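Local coordinates for lectin CEL-IV, C-type (Cucumaria echinata, PDB 3ALU), which binds galactose and galactose-containing sugars such as raffinose through a calcium site with an EPN motif, as a tetrameric C-type lectin, at the interface of chains A and B. Sequence-based numbering; all coordinates share one arbitrary frame. Chains: chain A/B, Lectin CEL-IV, C-type.

Contact 1: the interface of chains A and B. Residues chain A 38-40, 46; chain B 38, 152-154.
A:Ala39 and B:His153 pair through their backbones in antiparallel fashion, A:Ala39 N giving its hydrogen to B:His153 O at 2.8 Å and B:His153 N returning a bond to A:Ala39 O at 2.9 Å. The first bond is almost straight, 174° at the hydrogen; the second bends a little more. The pairing sorts the side chains onto two faces of the joined strands. On one, A:Leu38 lays its CD2 methyl against the strand opposite, 3.7 Å from B:Val152 CG2. The same methyl passes beside the carbonyl O of B:His153 and touches the rim of the B:Tyr154 ring, 3.9 Å from CD1. Its other methyl, CD1, points to the partner copy of the same residue: A:Leu38 and B:Leu38 meet tip to tip, their CD1 atoms 4.1 Å apart. B:Val152 spreads its two methyls over two leucines of chain A. With CG1 turned away from the carbonyl carbon (chi1 -61°), that methyl reaches A:Leu46 CD1 at 3.7 Å, the side chains meeting nearly at right angles, while CG2 faces A:Leu38. On the opposite face, B:His153 CG stands between its backbone N and carbonyl carbon (chi1 67°), which brings CE1 to 3.9 Å from A:Ala39 CB. Polar pairing thus runs through the main chain, with aliphatic packing beneath it. In the fold, strand 36-40 of chain A, which follows helix 26-33, takes strand 152-156 of chain B as an antiparallel neighbour across the subunit boundary.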
loop_
_atom_site.group_PDB
_atom_site.type_symbol
_atom_site.label_atom_id
_atom_site.label_comp_id
_atom_site.label_asym_id
_atom_site.label_seq_id
_atom_site.Cartn_x
_atom_site.Cartn_y
_atom_site.Cartn_z
ATOM N N LEU A 38 -11.850 -3.602 -12.182
ATOM C CA LEU A 38 -10.415 -3.386 -12.282
ATOM C C LEU A 38 -10.137 -3.133 -13.749
ATOM O O LEU A 38 -10.503 -3.935 -14.625
ATOM C CB LEU A 38 -9.683 -4.621 -11.789
ATOM C CG LEU A 38 -8.266 -4.656 -11.222
ATOM C CD1 LEU A 38 -7.316 -5.519 -12.027
ATOM C CD2 LEU A 38 -7.668 -3.357 -10.766
ATOM N N ALA A 39 -9.516 -1.995 -14.042
ATOM C CA ALA A 39 -9.300 -1.641 -15.421
ATOM C C ALA A 39 -7.810 -1.432 -15.618
ATOM O O ALA A 39 -7.111 -1.036 -14.684
ATOM C CB ALA A 39 -10.057 -0.366 -15.763
ATOM N N SER A 40 -7.327 -1.697 -16.823
ATOM C CA SER A 40 -5.969 -1.281 -17.164
ATOM C C SER A 40 -5.963 0.248 -17.283
ATOM O O SER A 40 -7.014 0.899 -17.512
ATOM C CB SER A 40 -5.536 -1.925 -18.482
ATOM O OG SER A 40 -6.068 -1.163 -19.564
ATOM N N LEU A 46 -10.585 -5.459 -16.969
ATOM C CA LEU A 46 -9.882 -6.713 -16.832
ATOM C C LEU A 46 -10.650 -7.693 -15.972
ATOM O O LEU A 46 -10.632 -8.934 -16.202
ATOM C CB LEU A 46 -8.519 -6.469 -16.193
ATOM C CG LEU A 46 -7.562 -5.565 -16.958
ATOM C CD1 LEU A 46 -6.230 -5.549 -16.213
ATOM C CD2 LEU A 46 -7.435 -6.038 -18.393
ATOM N N LEU B 38 0.211 -9.833 -14.347
ATOM C CA LEU B 38 -0.815 -9.667 -13.337
ATOM C C LEU B 38 -1.800 -10.791 -13.520
ATOM O O LEU B 38 -2.266 -11.043 -14.643
ATOM C CB LEU B 38 -1.515 -8.333 -13.588
ATOM C CG LEU B 38 -2.208 -7.460 -12.507
ATOM C CD1 LEU B 38 -3.657 -7.087 -12.844
ATOM C CD2 LEU B 38 -2.013 -7.865 -11.083
ATOM N N VAL B 152 -2.895 -0.813 -13.387
ATOM C CA VAL B 152 -4.343 -1.053 -13.228
ATOM C C VAL B 152 -4.883 -0.191 -12.109
ATOM O O VAL B 152 -4.138 0.283 -11.224
ATOM C CB VAL B 152 -4.676 -2.533 -12.879
ATOM C CG1 VAL B 152 -4.218 -3.472 -13.979
ATOM C CG2 VAL B 152 -4.058 -2.951 -11.527
ATOM N N HIS B 153 -6.188 0.007 -12.126
ATOM C CA HIS B 153 -6.802 0.782 -11.083
ATOM C C HIS B 153 -8.228 0.271 -10.934
ATOM O O HIS B 153 -8.785 -0.328 -11.867
ATOM C CB HIS B 153 -6.793 2.271 -11.446
ATOM C CG HIS B 153 -7.665 2.635 -12.602
ATOM N ND1 HIS B 153 -7.277 2.471 -13.918
ATOM C CD2 HIS B 153 -8.895 3.205 -12.642
ATOM C CE1 HIS B 153 -8.242 2.901 -14.716
ATOM N NE2 HIS B 153 -9.232 3.354 -13.965
ATOM N N TYR B 154 -8.785 0.473 -9.751
ATOM C CA TYR B 154 -10.202 0.166 -9.526
ATOM C C TYR B 154 -11.151 1.189 -10.119
ATOM O O TYR B 154 -10.892 2.408 -10.114
ATOM C CB TYR B 154 -10.488 0.022 -8.035
ATOM C CG TYR B 154 -9.719 -1.048 -7.310
ATOM C CD1 TYR B 154 -9.843 -2.385 -7.661
ATOM C CD2 TYR B 154 -8.889 -0.724 -6.238
ATOM C CE1 TYR B 154 -9.145 -3.371 -6.993
ATOM C CE2 TYR B 154 -8.195 -1.705 -5.547
ATOM C CZ TYR B 154 -8.320 -3.018 -5.932
ATOM O OH TYR B 154 -7.657 -3.987 -5.242
#

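Contact 2: the interface of chains A and B. Residues chain A 154, 156; chain B 6, 9, 36, 149.
B:Leu149 packs its side chain over one face of the A:Tyr154 ring, and every carbon from CB outward has a neighbour. CB lies near the edge of the phenol, 3.7 Å from A:Tyr154 CE1. CG rests on its own chain's B:Trp9, 3.6 Å above the indole plane and shifted toward the rim. From there the branches part. CD1 sits over the middle of the A:Tyr154 ring, 3.7 Å from the centroid, as a CH-pi contact; CD2 turns to the tail of chain A and meets A:Leu156 CD2 at 4.0 Å. The outer torsion, close to fully extended (chi2 176°), sends one methyl to the tyrosine and the other to the leucine. B:Pro6 comes to the same side of the phenol, beyond its rim, its CG 3.7 Å from A:Tyr154 CD2, beside the methyl of B:Leu149. The tyrosine ring thus lies with one face against chain B. A:Leu156, next to the last residue of its chain, packs against apolar groups of chain B. Its CD1 methyl takes the proline, 3.6 Å from B:Pro6 CB, and its CD2 methyl is directed toward B:Phe36 and B:Leu149, near the indole edge of B:Trp9. B:Phe36 also lies along the backbone of the leucine, with CD1 3.9 Å from A:Leu156 CA. The chain B side of this pocket is itself interlocked, since the aromatic rings of B:Phe36 and B:Trp9 meet edge to face. The penultimate leucine of one subunit is thereby seated on the other. Behind the leucine, B:Trp9 CZ2 stands 3.5 Å above the plane of the B:Phe36 ring, over its centre.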
loop_
_atom_site.group_PDB
_atom_site.type_symbol
_atom_site.label_atom_id
_atom_site.label_comp_id
_atom_site.label_asym_id
_atom_site.label_seq_id
_atom_site.Cartn_x
_atom_site.Cartn_y
_atom_site.Cartn_z
ATOM N N TYR A 154 0.751 -9.691 -8.750
ATOM C CA TYR A 154 1.780 -9.680 -9.793
ATOM C C TYR A 154 2.406 -11.048 -9.925
ATOM O O TYR A 154 2.551 -11.772 -8.943
ATOM C CB TYR A 154 2.863 -8.667 -9.475
ATOM C CG TYR A 154 2.385 -7.247 -9.494
ATOM C CD1 TYR A 154 1.906 -6.666 -10.656
ATOM C CD2 TYR A 154 2.427 -6.465 -8.339
ATOM C CE1 TYR A 154 1.459 -5.365 -10.656
ATOM C CE2 TYR A 154 2.040 -5.186 -8.348
ATOM C CZ TYR A 154 1.551 -4.625 -9.501
ATOM O OH TYR A 154 1.139 -3.320 -9.493
ATOM N N LEU A 156 5.821 -12.691 -11.097
ATOM C CA LEU A 156 7.175 -12.174 -11.343
ATOM C C LEU A 156 8.094 -13.242 -11.935
ATOM O O LEU A 156 9.330 -13.157 -11.839
ATOM C CB LEU A 156 7.747 -11.543 -10.059
ATOM C CG LEU A 156 6.846 -10.452 -9.465
ATOM C CD1 LEU A 156 7.323 -10.061 -8.084
ATOM C CD2 LEU A 156 6.774 -9.239 -10.374
ATOM N N PRO B 6 6.192 -4.707 -5.749
ATOM C CA PRO B 6 6.946 -5.873 -5.284
ATOM C C PRO B 6 8.433 -5.596 -5.025
ATOM O O PRO B 6 8.968 -4.566 -5.471
ATOM C CB PRO B 6 6.788 -6.898 -6.409
ATOM C CG PRO B 6 5.969 -6.289 -7.450
ATOM C CD PRO B 6 5.757 -4.846 -7.156
ATOM N N TRP B 9 11.178 -3.606 -7.252
ATOM C CA TRP B 9 10.477 -2.581 -8.075
ATOM C C TRP B 9 10.290 -1.312 -7.277
ATOM O O TRP B 9 10.380 -1.311 -6.036
ATOM C CB TRP B 9 9.116 -3.118 -8.591
ATOM C CG TRP B 9 9.326 -4.269 -9.519
ATOM C CD1 TRP B 9 9.717 -5.534 -9.180
ATOM C CD2 TRP B 9 9.185 -4.267 -10.943
ATOM N NE1 TRP B 9 9.847 -6.320 -10.306
ATOM C CE2 TRP B 9 9.506 -5.573 -11.400
ATOM C CE3 TRP B 9 8.812 -3.301 -11.875
ATOM C CZ2 TRP B 9 9.502 -5.923 -12.749
ATOM C CZ3 TRP B 9 8.813 -3.642 -13.217
ATOM C CH2 TRP B 9 9.130 -4.951 -13.642
ATOM N N PHE B 36 6.851 -10.300 -16.808
ATOM C CA PHE B 36 6.148 -9.953 -15.590
ATOM C C PHE B 36 4.678 -9.796 -15.960
ATOM O O PHE B 36 4.346 -9.449 -17.111
ATOM C CB PHE B 36 6.743 -8.679 -14.996
ATOM C CG PHE B 36 8.216 -8.788 -14.773
ATOM C CD1 PHE B 36 8.708 -9.535 -13.700
ATOM C CD2 PHE B 36 9.109 -8.232 -15.655
ATOM C CE1 PHE B 36 10.071 -9.682 -13.500
ATOM C CE2 PHE B 36 10.496 -8.396 -15.459
ATOM C CZ PHE B 36 10.955 -9.118 -14.383
ATOM N N LEU B 149 5.292 -2.729 -14.421
ATOM C CA LEU B 149 4.325 -3.788 -14.168
ATOM C C LEU B 149 2.959 -3.353 -14.735
ATOM O O LEU B 149 2.734 -2.173 -14.983
ATOM C CB LEU B 149 4.236 -4.097 -12.662
ATOM C CG LEU B 149 5.483 -4.744 -12.052
ATOM C CD1 LEU B 149 5.316 -4.911 -10.546
ATOM C CD2 LEU B 149 5.764 -6.096 -12.714
#

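Contact 1 and contact 2 lie about 14 Å apart, measured between the centres of their C-alpha atoms, and belong to one two-fold symmetric interface. The C-terminal segment serves both: chain B's copy pairs with a strand in contact 1, while chain A's copy ends in the pocket of contact 2. Tyr154 appears in each, from opposite subunits. By symmetry each C-terminal segment does both jobs, giving a reciprocal exchange of tails. Interchain disulfides join Cys41 to Cys151, next to the residues paired in contact 1, and would reinforce this dimeric unit of the tetramer.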